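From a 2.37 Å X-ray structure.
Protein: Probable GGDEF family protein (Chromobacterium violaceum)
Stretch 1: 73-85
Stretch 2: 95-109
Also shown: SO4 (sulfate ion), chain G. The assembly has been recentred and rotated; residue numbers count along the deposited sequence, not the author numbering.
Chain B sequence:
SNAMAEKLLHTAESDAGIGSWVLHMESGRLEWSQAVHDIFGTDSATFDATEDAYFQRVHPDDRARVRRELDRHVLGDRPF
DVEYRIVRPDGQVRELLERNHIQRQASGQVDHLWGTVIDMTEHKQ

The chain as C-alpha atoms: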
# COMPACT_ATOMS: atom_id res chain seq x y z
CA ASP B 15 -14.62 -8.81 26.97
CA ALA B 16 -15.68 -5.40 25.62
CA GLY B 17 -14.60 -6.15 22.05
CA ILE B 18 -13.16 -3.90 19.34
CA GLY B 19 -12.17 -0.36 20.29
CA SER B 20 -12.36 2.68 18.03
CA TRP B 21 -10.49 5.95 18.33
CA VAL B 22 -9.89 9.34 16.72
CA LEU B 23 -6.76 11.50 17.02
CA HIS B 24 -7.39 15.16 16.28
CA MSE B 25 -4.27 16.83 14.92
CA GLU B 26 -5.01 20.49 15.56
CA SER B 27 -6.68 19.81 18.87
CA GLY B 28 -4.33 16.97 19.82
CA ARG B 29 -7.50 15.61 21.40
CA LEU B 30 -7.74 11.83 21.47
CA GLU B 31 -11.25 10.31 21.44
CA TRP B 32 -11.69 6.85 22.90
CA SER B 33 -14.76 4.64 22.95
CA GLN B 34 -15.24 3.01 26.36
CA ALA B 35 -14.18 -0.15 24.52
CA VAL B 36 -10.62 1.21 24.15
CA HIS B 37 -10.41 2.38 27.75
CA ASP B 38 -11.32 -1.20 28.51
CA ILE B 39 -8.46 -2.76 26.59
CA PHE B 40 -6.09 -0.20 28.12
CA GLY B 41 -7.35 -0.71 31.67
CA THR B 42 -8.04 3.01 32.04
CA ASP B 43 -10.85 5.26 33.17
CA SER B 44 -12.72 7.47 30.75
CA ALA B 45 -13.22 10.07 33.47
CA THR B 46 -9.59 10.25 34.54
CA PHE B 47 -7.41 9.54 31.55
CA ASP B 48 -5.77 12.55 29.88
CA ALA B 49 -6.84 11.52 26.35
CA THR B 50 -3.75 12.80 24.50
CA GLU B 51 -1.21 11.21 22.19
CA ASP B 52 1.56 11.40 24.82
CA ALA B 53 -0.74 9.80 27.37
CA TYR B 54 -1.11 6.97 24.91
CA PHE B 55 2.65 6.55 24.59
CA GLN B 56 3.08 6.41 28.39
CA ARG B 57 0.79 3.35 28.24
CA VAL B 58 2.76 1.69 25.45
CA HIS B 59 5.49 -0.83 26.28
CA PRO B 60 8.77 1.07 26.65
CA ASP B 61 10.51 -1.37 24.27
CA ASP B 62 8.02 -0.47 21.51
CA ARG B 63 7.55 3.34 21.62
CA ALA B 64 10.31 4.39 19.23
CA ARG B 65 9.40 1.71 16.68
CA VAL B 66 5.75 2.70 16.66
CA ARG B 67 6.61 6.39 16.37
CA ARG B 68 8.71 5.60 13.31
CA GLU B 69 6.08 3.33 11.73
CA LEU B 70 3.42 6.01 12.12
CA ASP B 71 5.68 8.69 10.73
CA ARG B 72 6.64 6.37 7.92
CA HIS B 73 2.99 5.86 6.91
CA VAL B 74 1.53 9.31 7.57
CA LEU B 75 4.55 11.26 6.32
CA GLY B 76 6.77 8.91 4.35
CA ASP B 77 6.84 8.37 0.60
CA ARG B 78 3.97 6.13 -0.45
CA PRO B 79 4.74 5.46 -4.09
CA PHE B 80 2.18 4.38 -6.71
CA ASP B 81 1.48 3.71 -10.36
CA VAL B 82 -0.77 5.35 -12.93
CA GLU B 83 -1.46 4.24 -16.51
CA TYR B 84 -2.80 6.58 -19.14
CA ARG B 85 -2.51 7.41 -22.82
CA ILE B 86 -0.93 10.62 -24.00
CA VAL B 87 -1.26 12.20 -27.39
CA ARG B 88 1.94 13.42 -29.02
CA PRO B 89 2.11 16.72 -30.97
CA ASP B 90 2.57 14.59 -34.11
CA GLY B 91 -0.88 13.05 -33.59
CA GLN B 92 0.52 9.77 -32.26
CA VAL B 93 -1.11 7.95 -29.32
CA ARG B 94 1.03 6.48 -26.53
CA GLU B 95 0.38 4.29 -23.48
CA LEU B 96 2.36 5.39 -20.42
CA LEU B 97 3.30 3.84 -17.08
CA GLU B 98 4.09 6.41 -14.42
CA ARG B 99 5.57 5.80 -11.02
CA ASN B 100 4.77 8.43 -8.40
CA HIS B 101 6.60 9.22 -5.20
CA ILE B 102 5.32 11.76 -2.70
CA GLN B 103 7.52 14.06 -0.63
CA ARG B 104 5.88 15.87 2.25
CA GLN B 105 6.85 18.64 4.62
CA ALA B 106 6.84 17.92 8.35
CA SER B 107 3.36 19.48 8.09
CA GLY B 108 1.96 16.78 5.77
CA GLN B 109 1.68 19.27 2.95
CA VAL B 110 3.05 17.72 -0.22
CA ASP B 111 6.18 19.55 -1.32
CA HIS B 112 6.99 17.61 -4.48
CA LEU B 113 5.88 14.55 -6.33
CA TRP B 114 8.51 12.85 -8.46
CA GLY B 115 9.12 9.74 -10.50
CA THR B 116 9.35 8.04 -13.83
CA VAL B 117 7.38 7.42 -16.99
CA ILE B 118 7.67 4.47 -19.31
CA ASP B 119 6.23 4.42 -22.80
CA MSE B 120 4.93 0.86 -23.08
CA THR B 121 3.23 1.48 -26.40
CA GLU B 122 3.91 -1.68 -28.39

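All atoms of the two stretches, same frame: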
# COMPACT_ATOMS: atom_id res chain seq x y z
N HIS B 73 4.23 6.04 7.65
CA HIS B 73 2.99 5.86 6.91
C HIS B 73 2.26 7.18 6.65
O HIS B 73 1.76 7.40 5.55
CB HIS B 73 2.06 4.91 7.66
CG HIS B 73 2.37 3.46 7.43
ND1 HIS B 73 3.41 2.82 8.07
CD2 HIS B 73 1.78 2.54 6.64
CE1 HIS B 73 3.45 1.56 7.68
NE2 HIS B 73 2.47 1.36 6.81
N VAL B 74 2.20 8.02 7.66
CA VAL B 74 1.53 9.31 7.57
C VAL B 74 2.34 10.33 6.76
O VAL B 74 1.78 11.18 6.08
CB VAL B 74 1.22 9.89 9.00
CG1 VAL B 74 2.43 9.80 9.88
CG2 VAL B 74 0.74 11.33 8.93
N LEU B 75 3.67 10.22 6.83
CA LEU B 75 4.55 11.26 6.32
C LEU B 75 5.59 10.78 5.32
O LEU B 75 6.23 11.59 4.63
CB LEU B 75 5.26 11.96 7.47
CG LEU B 75 4.90 13.43 7.67
CD1 LEU B 75 3.47 13.58 8.19
CD2 LEU B 75 5.90 14.11 8.61
N GLY B 76 5.77 9.47 5.23
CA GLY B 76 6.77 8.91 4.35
C GLY B 76 6.30 8.89 2.90
O GLY B 76 5.13 9.16 2.62
N ASP B 77 7.21 8.57 1.99
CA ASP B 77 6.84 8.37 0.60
C ASP B 77 5.95 7.14 0.51
O ASP B 77 6.25 6.11 1.11
CB ASP B 77 8.08 8.18 -0.27
CG ASP B 77 7.74 7.71 -1.67
OD1 ASP B 77 6.63 8.03 -2.16
OD2 ASP B 77 8.58 7.01 -2.27
N ARG B 78 4.86 7.26 -0.23
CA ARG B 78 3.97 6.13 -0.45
C ARG B 78 3.75 6.01 -1.94
O ARG B 78 2.74 6.48 -2.47
CB ARG B 78 2.64 6.35 0.28
CG ARG B 78 2.77 6.38 1.80
CD ARG B 78 2.99 4.99 2.37
NE ARG B 78 1.73 4.28 2.60
CZ ARG B 78 1.62 2.96 2.75
NH1 ARG B 78 2.69 2.18 2.70
NH2 ARG B 78 0.42 2.42 2.94
N PRO B 79 4.71 5.38 -2.63
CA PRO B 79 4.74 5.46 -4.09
C PRO B 79 3.54 4.74 -4.73
O PRO B 79 2.88 3.93 -4.07
CB PRO B 79 6.07 4.78 -4.46
CG PRO B 79 6.68 4.32 -3.17
CD PRO B 79 5.59 4.31 -2.14
N PHE B 80 3.27 5.05 -5.99
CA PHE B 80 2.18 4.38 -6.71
C PHE B 80 2.29 4.53 -8.22
O PHE B 80 3.05 5.35 -8.74
CB PHE B 80 0.82 4.89 -6.24
CG PHE B 80 0.62 6.36 -6.46
CD1 PHE B 80 -0.15 6.81 -7.53
CD2 PHE B 80 1.20 7.28 -5.60
CE1 PHE B 80 -0.35 8.17 -7.73
CE2 PHE B 80 1.01 8.64 -5.79
CZ PHE B 80 0.23 9.08 -6.87
N ASP B 81 1.50 3.71 -8.91
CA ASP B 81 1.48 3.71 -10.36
C ASP B 81 0.23 4.37 -10.92
O ASP B 81 -0.81 4.42 -10.26
CB ASP B 81 1.57 2.28 -10.87
CG ASP B 81 2.85 1.60 -10.46
OD1 ASP B 81 3.94 2.18 -10.68
OD2 ASP B 81 2.75 0.48 -9.92
N VAL B 82 0.36 4.89 -12.14
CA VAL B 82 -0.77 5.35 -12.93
C VAL B 82 -0.51 5.01 -14.40
O VAL B 82 0.59 5.21 -14.91
CB VAL B 82 -0.98 6.86 -12.79
CG1 VAL B 82 -2.38 7.21 -13.23
CG2 VAL B 82 -0.78 7.30 -11.36
N GLU B 83 -1.52 4.46 -15.07
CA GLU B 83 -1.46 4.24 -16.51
C GLU B 83 -2.38 5.22 -17.21
O GLU B 83 -3.46 5.52 -16.71
CB GLU B 83 -1.92 2.83 -16.87
CG GLU B 83 -0.95 1.73 -16.55
CD GLU B 83 -1.14 0.54 -17.47
OE1 GLU B 83 -1.55 0.77 -18.64
OE2 GLU B 83 -0.88 -0.60 -17.05
N TYR B 84 -1.96 5.70 -18.36
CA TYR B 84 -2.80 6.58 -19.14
C TYR B 84 -2.16 6.81 -20.51
O TYR B 84 -0.93 6.73 -20.66
CB TYR B 84 -2.99 7.91 -18.42
CG TYR B 84 -1.68 8.64 -18.18
CD1 TYR B 84 -1.11 9.44 -19.17
CD2 TYR B 84 -1.01 8.52 -16.96
CE1 TYR B 84 0.08 10.09 -18.95
CE2 TYR B 84 0.18 9.18 -16.74
CZ TYR B 84 0.72 9.96 -17.73
OH TYR B 84 1.91 10.61 -17.50
N ARG B 85 -3.00 7.08 -21.50
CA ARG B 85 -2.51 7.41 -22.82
C ARG B 85 -2.18 8.89 -22.86
O ARG B 85 -2.82 9.71 -22.18
CB ARG B 85 -3.58 7.09 -23.86
CG ARG B 85 -3.97 5.64 -23.92
CD ARG B 85 -5.24 5.47 -24.71
NE ARG B 85 -6.42 5.84 -23.94
CZ ARG B 85 -7.63 6.00 -24.45
NH1 ARG B 85 -7.83 5.85 -25.77
NH2 ARG B 85 -8.65 6.33 -23.66
N GLU B 95 0.72 4.79 -24.82
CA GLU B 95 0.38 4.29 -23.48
C GLU B 95 1.55 4.45 -22.51
O GLU B 95 2.66 3.96 -22.75
CB GLU B 95 -0.04 2.83 -23.54
CG GLU B 95 -1.30 2.60 -24.33
CD GLU B 95 -1.59 1.13 -24.52
OE1 GLU B 95 -2.40 0.56 -23.74
OE2 GLU B 95 -1.01 0.54 -25.46
N LEU B 96 1.30 5.15 -21.40
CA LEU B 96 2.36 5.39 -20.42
C LEU B 96 2.18 4.69 -19.06
O LEU B 96 1.05 4.55 -18.55
CB LEU B 96 2.54 6.90 -20.20
CG LEU B 96 3.51 7.59 -21.16
CD1 LEU B 96 3.54 6.92 -22.53
CD2 LEU B 96 3.24 9.09 -21.27
N LEU B 97 3.29 4.24 -18.49
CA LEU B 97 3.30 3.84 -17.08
C LEU B 97 4.10 4.85 -16.26
O LEU B 97 5.22 5.20 -16.61
CB LEU B 97 3.88 2.44 -16.89
CG LEU B 97 3.79 2.00 -15.42
CD1 LEU B 97 2.35 2.05 -14.95
CD2 LEU B 97 4.35 0.60 -15.23
N GLU B 98 3.50 5.33 -15.17
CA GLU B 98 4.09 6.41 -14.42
C GLU B 98 4.21 6.04 -12.95
O GLU B 98 3.22 5.69 -12.30
CB GLU B 98 3.25 7.68 -14.58
CG GLU B 98 3.77 8.92 -13.86
CD GLU B 98 2.78 10.08 -13.92
OE1 GLU B 98 2.67 10.73 -15.00
OE2 GLU B 98 2.08 10.35 -12.91
N ARG B 99 5.41 6.10 -12.42
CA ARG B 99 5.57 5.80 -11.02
C ARG B 99 5.68 7.10 -10.23
O ARG B 99 6.48 7.98 -10.57
CB ARG B 99 6.77 4.88 -10.77
CG ARG B 99 6.65 4.15 -9.47
CD ARG B 99 7.83 3.25 -9.20
NE ARG B 99 7.80 2.73 -7.84
CZ ARG B 99 6.72 2.21 -7.25
NH1 ARG B 99 6.79 1.77 -6.01
NH2 ARG B 99 5.56 2.14 -7.91
N ASN B 100 4.84 7.22 -9.21
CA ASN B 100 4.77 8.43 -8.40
C ASN B 100 5.31 8.20 -7.02
O ASN B 100 5.05 7.17 -6.41
CB ASN B 100 3.35 8.96 -8.31
CG ASN B 100 2.81 9.37 -9.67
OD1 ASN B 100 2.64 10.57 -9.94
ND2 ASN B 100 2.58 8.39 -10.53
N HIS B 101 6.06 9.19 -6.54
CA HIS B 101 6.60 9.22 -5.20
C HIS B 101 6.19 10.54 -4.60
O HIS B 101 6.28 11.58 -5.25
CB HIS B 101 8.12 9.15 -5.26
CG HIS B 101 8.64 7.84 -5.75
ND1 HIS B 101 9.01 6.81 -4.91
CD2 HIS B 101 8.85 7.38 -7.01
CE1 HIS B 101 9.43 5.78 -5.62
NE2 HIS B 101 9.35 6.10 -6.90
N ILE B 102 5.72 10.53 -3.36
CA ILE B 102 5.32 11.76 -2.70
C ILE B 102 6.37 12.21 -1.70
O ILE B 102 7.01 11.39 -1.06
CB ILE B 102 4.01 11.57 -1.95
CG1 ILE B 102 3.05 10.75 -2.79
CG2 ILE B 102 3.43 12.93 -1.52
CD1 ILE B 102 1.69 10.58 -2.18
N GLN B 103 6.55 13.52 -1.57
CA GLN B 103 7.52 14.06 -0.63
C GLN B 103 6.87 15.18 0.14
O GLN B 103 6.54 16.24 -0.43
CB GLN B 103 8.78 14.53 -1.37
CG GLN B 103 9.12 16.01 -1.19
CD GLN B 103 10.45 16.23 -0.48
OE1 GLN B 103 10.81 17.36 -0.14
NE2 GLN B 103 11.18 15.15 -0.23
N ARG B 104 6.65 14.94 1.43
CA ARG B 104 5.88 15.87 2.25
C ARG B 104 6.78 16.78 3.06
O ARG B 104 7.99 16.59 3.12
CB ARG B 104 4.92 15.12 3.16
CG ARG B 104 3.90 14.33 2.40
CD ARG B 104 2.87 13.74 3.31
NE ARG B 104 1.99 12.81 2.62
CZ ARG B 104 0.93 13.19 1.91
NH1 ARG B 104 0.63 14.48 1.78
NH2 ARG B 104 0.16 12.27 1.32
N GLN B 105 6.16 17.79 3.66
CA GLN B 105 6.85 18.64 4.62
C GLN B 105 6.41 18.11 5.96
O GLN B 105 5.41 17.40 6.04
CB GLN B 105 6.40 20.08 4.43
CG GLN B 105 6.27 20.47 2.97
CD GLN B 105 6.15 21.96 2.77
OE1 GLN B 105 5.18 22.58 3.21
NE2 GLN B 105 7.14 22.56 2.10
N ALA B 106 7.17 18.42 7.02
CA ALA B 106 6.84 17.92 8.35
C ALA B 106 5.35 18.12 8.66
O ALA B 106 4.77 17.39 9.47
CB ALA B 106 7.69 18.60 9.40
N SER B 107 4.77 19.10 7.97
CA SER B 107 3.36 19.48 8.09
C SER B 107 2.36 18.49 7.46
O SER B 107 1.19 18.45 7.86
CB SER B 107 3.15 20.86 7.46
OG SER B 107 4.39 21.52 7.27
N GLY B 108 2.82 17.71 6.48
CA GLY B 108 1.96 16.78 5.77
C GLY B 108 1.72 17.28 4.36
O GLY B 108 1.53 16.51 3.42
N GLN B 109 1.72 18.60 4.23
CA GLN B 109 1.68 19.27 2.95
C GLN B 109 2.64 18.64 1.96
O GLN B 109 3.82 18.43 2.27
CB GLN B 109 2.08 20.73 3.14
CG GLN B 109 1.41 21.67 2.17
CD GLN B 109 0.88 22.89 2.89
OE1 GLN B 109 0.15 23.70 2.30
NE2 GLN B 109 1.23 23.03 4.17
S SO4 G . 9.98 1.78 -5.02
O1 SO4 G . 11.21 2.17 -4.32
O2 SO4 G . 9.65 0.41 -4.64
O3 SO4 G . 8.91 2.68 -4.60
O4 SO4 G . 10.18 1.91 -6.46

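Strands 80-85 and 95-104 run antiparallel, and three pairs, Phe-80/Asn-100, Val-82/Glu-98 and Tyr-84/Leu-96, carry the backbone hydrogen bonds. Each pair spends both its amides and both its carbonyls on its partner: Val-82 N reaches Glu-98 O at 3.0 Å, and Glu-98 N returns to Val-82 O at 2.9 Å.

Before the strand begins, Asp-77 takes over this role. Its carboxylate accepts from the backbone, Ile-102 N to Asp-77 OD1 (2.9 Å), and from a side chain, His-101 ND1 to Asp-77 OD2 (2.7 Å), so both oxygens are satisfied. Pro-79, which has no amide hydrogen to place, lays its CB over the His-101 ring.

On the face bearing Phe-80, Val-82 and Tyr-84, polar groups are buried and must find partners. Tyr-84 OH donates to Glu-98 OE1 (2.6 Å), while Asn-100 ND2 donates to Glu-98 OE2 (3.1 Å), giving each carboxylate oxygen a donor. The aromatic rings cover aliphatic carbon: Asn-100 CB sits over the Phe-80 ring, Leu-96 CB over that of Tyr-84.

On the other face, Arg-99 NH2 forms a salt bridge with Asp-81 OD1 (3.2 Å). The NE and NH1 side of the guanidinium binds a sulfate, probably from the crystallisation liquor, through Arg-99 NE to SO4 O4 (2.9 Å) and Arg-99 NH1 to SO4 O3 (2.7 Å).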